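Local coordinates for protein titin heart isoform N2-B (Homo sapiens, PDB 2BK8) that forms an immunoglobulin-like domain of titin's M-band region and probably serves as a structural module of the muscle sarcomere, at residues A[14-25]-A[56-67]. Residues are numbered along the deposited sequence; the frame is centred on the assembly and turned at random. Where two conformers were deposited one is given.
Sequences EEGGHVKYVCKI and GVAILYVKDITK
Lys20 and Tyr61 face each other across neighbouring strands, 19-25 and 57-62, of one sheet of the immunoglobulin I-set sandwich; in I-set topology these are strands B and E. The segment axes approach to 4.7 Å at 167°, so the pairing is antiparallel. Backbone bonding supports this: Val19 with Val62, Tyr21 with Leu60 and Cys23 with Ala58 each exchange two N-H...O bonds, and Ile25 N adds an almost straight one to Gly56 O.

On the face carrying Lys20 and Tyr61, the contact is CH-pi. The two residues form a non-hydrogen-bonded pair, and Tyr61 chi1 of -93° swings its ring across to Lys20, whose CB stands 3.5 Å from the ring centroid, 15° off the normal. In the conformer given for Lys20, the chain then runs alongside the ring and brings CD near Tyr61 OH. His18 CD2 meets the same ring at its edge, 3.9 Å from Tyr61 CE2. With an alanine at Tyr61 the ring over Lys20 CB is gone, which would probably uncover that flank of the strand and leave the His18 imidazole freer to turn.

The opposite face, bearing Val19, Tyr21, Cys23, Leu60 and Val62, turns to the core. Tyr21 CD2 and Leu60 CD2 pack together at 4.2 Å, and both side chains touch Trp36 of the facing sheet; Tyr21 OH bonds to Glu89 O.

Beyond the strands, the type II turn from Glu14 to Gly17 receives Ile65. Gly16 N donates to Ile65 O and Ile65 N to Gly17 O, while Ile65 CG1 comes within 3.4 Å of Gly17 O. A salt bridge closes this end: Lys67 NZ meets the syn lone pair of Glu15 OE2 at 2.8 Å.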
loop_
_atom_site.group_PDB
_atom_site.type_symbol
_atom_site.label_atom_id
_atom_site.label_comp_id
_atom_site.label_asym_id
_atom_site.label_seq_id
_atom_site.Cartn_x
_atom_site.Cartn_y
_atom_site.Cartn_z
ATOM N N GLU A 14 -14.473 -0.022 -7.632
ATOM C CA GLU A 14 -15.458 -0.439 -8.622
ATOM C C GLU A 14 -14.752 -1.052 -9.830
ATOM O O GLU A 14 -13.696 -0.559 -10.240
ATOM C CB GLU A 14 -16.312 0.740 -9.095
ATOM C CG GLU A 14 -17.196 1.335 -8.024
ATOM C CD GLU A 14 -18.118 2.402 -8.570
ATOM O OE1 GLU A 14 -18.504 2.318 -9.759
ATOM O OE2 GLU A 14 -18.470 3.322 -7.805
ATOM N N GLU A 15 -15.355 -2.088 -10.420
ATOM C CA GLU A 15 -14.725 -2.783 -11.552
ATOM C C GLU A 15 -14.341 -1.789 -12.653
ATOM O O GLU A 15 -15.154 -0.951 -13.035
ATOM C CB GLU A 15 -15.638 -3.877 -12.109
ATOM C CG GLU A 15 -15.528 -5.203 -11.347
ATOM C CD GLU A 15 -16.608 -6.200 -11.722
ATOM O OE1 GLU A 15 -17.140 -6.115 -12.863
ATOM O OE2 GLU A 15 -16.933 -7.075 -10.883
ATOM N N GLY A 16 -13.097 -1.867 -13.130
ATOM C CA GLY A 16 -12.601 -0.935 -14.161
ATOM C C GLY A 16 -12.131 0.421 -13.674
ATOM O O GLY A 16 -11.561 1.201 -14.439
ATOM N N GLY A 17 -12.352 0.712 -12.388
ATOM C CA GLY A 17 -11.865 1.958 -11.798
ATOM C C GLY A 17 -10.511 1.812 -11.124
ATOM O O GLY A 17 -9.756 0.864 -11.421
ATOM N N HIS A 18 -10.202 2.746 -10.213
ATOM C CA HIS A 18 -8.980 2.703 -9.410
ATOM C C HIS A 18 -9.235 3.019 -7.914
ATOM O O HIS A 18 -10.315 3.528 -7.563
ATOM C CB HIS A 18 -7.921 3.653 -10.025
ATOM C CG HIS A 18 -8.204 5.119 -9.818
ATOM N ND1 HIS A 18 -8.904 5.876 -10.724
ATOM C CD2 HIS A 18 -7.858 5.968 -8.820
ATOM C CE1 HIS A 18 -8.996 7.124 -10.298
ATOM N NE2 HIS A 18 -8.355 7.211 -9.148
ATOM N N VAL A 19 -8.265 2.714 -7.036
ATOM C CA VAL A 19 -8.273 3.197 -5.642
ATOM C C VAL A 19 -6.845 3.626 -5.287
ATOM O O VAL A 19 -5.907 3.278 -6.016
ATOM C CB VAL A 19 -8.777 2.146 -4.594
ATOM C CG1 VAL A 19 -10.191 1.644 -4.943
ATOM C CG2 VAL A 19 -7.774 0.992 -4.422
ATOM N N LYS A 20 -6.667 4.357 -4.180
ATOM C CA LYS A 20 -5.336 4.735 -3.691
ATOM C C LYS A 20 -5.197 4.404 -2.224
ATOM O O LYS A 20 -6.200 4.408 -1.485
ATOM C CB LYS A 20 -5.115 6.253 -3.877
ATOM C CG LYS A 20 -6.212 7.133 -3.243
ATOM C CD LYS A 20 -5.815 8.616 -3.097
ATOM C CE LYS A 20 -6.537 9.308 -1.917
ATOM N NZ LYS A 20 -7.964 8.881 -1.741
ATOM N N TYR A 21 -3.956 4.147 -1.812
ATOM C CA TYR A 21 -3.593 3.999 -0.411
ATOM C C TYR A 21 -2.427 4.957 -0.080
ATOM O O TYR A 21 -1.433 5.022 -0.802
ATOM C CB TYR A 21 -3.212 2.543 -0.060
ATOM C CG TYR A 21 -4.392 1.620 -0.212
ATOM C CD1 TYR A 21 -5.399 1.556 0.775
ATOM C CD2 TYR A 21 -4.560 0.858 -1.379
ATOM C CE1 TYR A 21 -6.523 0.717 0.604
ATOM C CE2 TYR A 21 -5.638 0.033 -1.524
ATOM C CZ TYR A 21 -6.628 -0.018 -0.548
ATOM O OH TYR A 21 -7.722 -0.836 -0.766
ATOM N N VAL A 22 -2.549 5.662 1.031
ATOM C CA VAL A 22 -1.543 6.644 1.433
ATOM C C VAL A 22 -1.050 6.309 2.833
ATOM O O VAL A 22 -1.849 6.224 3.804
ATOM C CB VAL A 22 -2.114 8.099 1.423
ATOM C CG1 VAL A 22 -1.079 9.092 2.026
ATOM C CG2 VAL A 22 -2.554 8.518 0.031
ATOM N N CYS A 23 0.265 6.148 2.953
ATOM C CA CYS A 23 0.867 5.837 4.242
ATOM C C CYS A 23 1.936 6.876 4.578
ATOM O O CYS A 23 2.942 7.011 3.867
ATOM C CB CYS A 23 1.463 4.409 4.247
ATOM S SG CYS A 23 2.264 3.950 5.876
ATOM N N LYS A 24 1.722 7.606 5.668
ATOM C CA LYS A 24 2.679 8.621 6.115
ATOM C C LYS A 24 3.668 8.078 7.189
ATOM O O LYS A 24 3.244 7.497 8.186
ATOM C CB LYS A 24 1.894 9.861 6.619
ATOM C CG LYS A 24 2.664 11.148 6.689
ATOM C CD LYS A 24 1.740 12.287 7.125
ATOM C CE LYS A 24 2.538 13.468 7.626
ATOM N NZ LYS A 24 1.737 14.464 8.399
ATOM N N ILE A 25 4.964 8.212 6.927
ATOM C CA ILE A 25 6.022 7.677 7.818
ATOM C C ILE A 25 6.632 8.722 8.746
ATOM O O ILE A 25 6.996 9.818 8.312
ATOM C CB ILE A 25 7.092 6.900 6.970
ATOM C CG1 ILE A 25 6.434 5.682 6.312
ATOM C CG2 ILE A 25 8.203 6.365 7.853
ATOM C CD1 ILE A 25 6.667 5.524 4.788
ATOM N N GLY A 56 8.849 10.842 3.207
ATOM C CA GLY A 56 7.941 10.237 4.200
ATOM C C GLY A 56 6.518 9.933 3.801
ATOM O O GLY A 56 5.674 9.565 4.639
ATOM N N VAL A 57 6.215 10.128 2.527
ATOM C CA VAL A 57 4.884 9.759 2.006
ATOM C C VAL A 57 4.948 8.634 0.966
ATOM O O VAL A 57 5.500 8.812 -0.149
ATOM C CB VAL A 57 4.139 11.001 1.460
ATOM C CG1 VAL A 57 2.678 10.658 1.064
ATOM C CG2 VAL A 57 4.161 12.141 2.499
ATOM N N ALA A 58 4.383 7.479 1.333
ATOM C CA ALA A 58 4.207 6.335 0.409
ATOM C C ALA A 58 2.800 6.285 -0.195
ATOM O O ALA A 58 1.785 6.334 0.518
ATOM C CB ALA A 58 4.523 5.010 1.129
ATOM N N ILE A 59 2.727 6.141 -1.519
ATOM C CA ILE A 59 1.444 6.107 -2.226
ATOM C C ILE A 59 1.371 4.922 -3.200
ATOM O O ILE A 59 2.261 4.733 -4.048
ATOM C CB ILE A 59 1.145 7.454 -2.980
ATOM C CG1 ILE A 59 1.225 8.665 -2.043
ATOM C CG2 ILE A 59 -0.177 7.370 -3.745
ATOM C CD1 ILE A 59 0.988 10.034 -2.755
ATOM N N LEU A 60 0.344 4.099 -3.025
ATOM C CA LEU A 60 0.014 3.011 -3.943
ATOM C C LEU A 60 -1.298 3.298 -4.667
ATOM O O LEU A 60 -2.342 3.463 -4.053
ATOM C CB LEU A 60 -0.083 1.643 -3.210
ATOM C CG LEU A 60 -0.703 0.506 -4.058
ATOM C CD1 LEU A 60 0.228 0.051 -5.207
ATOM C CD2 LEU A 60 -1.063 -0.699 -3.153
ATOM N N TYR A 61 -1.246 3.341 -5.992
ATOM C CA TYR A 61 -2.452 3.442 -6.815
ATOM C C TYR A 61 -2.691 2.132 -7.556
ATOM O O TYR A 61 -1.822 1.669 -8.301
ATOM C CB TYR A 61 -2.329 4.582 -7.811
ATOM C CG TYR A 61 -2.894 5.889 -7.325
ATOM C CD1 TYR A 61 -2.203 6.646 -6.397
ATOM C CD2 TYR A 61 -4.113 6.365 -7.790
ATOM C CE1 TYR A 61 -2.701 7.854 -5.943
ATOM C CE2 TYR A 61 -4.635 7.579 -7.335
ATOM C CZ TYR A 61 -3.920 8.311 -6.400
ATOM O OH TYR A 61 -4.371 9.540 -5.939
ATOM N N VAL A 62 -3.874 1.549 -7.343
ATOM C CA VAL A 62 -4.279 0.299 -8.044
ATOM C C VAL A 62 -5.249 0.572 -9.187
ATOM O O VAL A 62 -6.307 1.144 -8.941
ATOM C CB VAL A 62 -4.986 -0.693 -7.081
ATOM C CG1 VAL A 62 -5.303 -2.014 -7.834
ATOM C CG2 VAL A 62 -4.142 -0.953 -5.808
ATOM N N LYS A 63 -4.890 0.154 -10.418
ATOM C CA LYS A 63 -5.628 0.423 -11.671
ATOM C C LYS A 63 -6.470 -0.753 -12.187
ATOM O O LYS A 63 -6.234 -1.894 -11.801
ATOM C CB LYS A 63 -4.648 0.827 -12.780
ATOM C CG LYS A 63 -4.084 2.233 -12.656
ATOM C CD LYS A 63 -3.569 2.516 -11.248
ATOM C CE LYS A 63 -4.060 3.865 -10.808
ATOM N NZ LYS A 63 -3.238 4.383 -9.692
ATOM N N ASP A 64 -7.389 -0.465 -13.119
ATOM C CA ASP A 64 -8.212 -1.476 -13.805
ATOM C C ASP A 64 -8.762 -2.519 -12.838
ATOM O O ASP A 64 -8.475 -3.702 -12.952
ATOM C CB ASP A 64 -7.419 -2.171 -14.932
ATOM C CG ASP A 64 -6.998 -1.229 -16.027
ATOM O OD1 ASP A 64 -7.882 -0.742 -16.762
ATOM O OD2 ASP A 64 -5.774 -1.009 -16.188
ATOM N N ILE A 65 -9.532 -2.081 -11.850
ATOM C CA ILE A 65 -9.959 -2.983 -10.758
ATOM C C ILE A 65 -10.768 -4.193 -11.260
ATOM O O ILE A 65 -11.590 -4.082 -12.223
ATOM C CB ILE A 65 -10.708 -2.181 -9.621
ATOM C CG1 ILE A 65 -9.705 -1.302 -8.831
ATOM C CG2 ILE A 65 -11.618 -3.125 -8.760
ATOM C CD1 ILE A 65 -8.803 -2.046 -7.894
ATOM N N THR A 66 -10.497 -5.374 -10.690
ATOM C CA THR A 66 -11.342 -6.577 -10.928
ATOM C C THR A 66 -11.698 -7.207 -9.573
ATOM O O THR A 66 -11.152 -6.820 -8.531
ATOM C CB THR A 66 -10.653 -7.702 -11.806
ATOM O OG1 THR A 66 -9.607 -8.349 -11.039
ATOM C CG2 THR A 66 -10.095 -7.143 -13.116
ATOM N N LYS A 67 -12.595 -8.188 -9.578
ATOM C CA LYS A 67 -12.888 -8.962 -8.357
ATOM C C LYS A 67 -11.632 -9.575 -7.703
ATOM O O LYS A 67 -11.585 -9.730 -6.476
ATOM C CB LYS A 67 -13.953 -10.039 -8.636
ATOM C CG LYS A 67 -15.373 -9.457 -8.799
ATOM C CD LYS A 67 -16.412 -10.569 -8.885
ATOM C CE LYS A 67 -17.805 -10.025 -9.063
ATOM N NZ LYS A 67 -18.023 -9.666 -10.484
#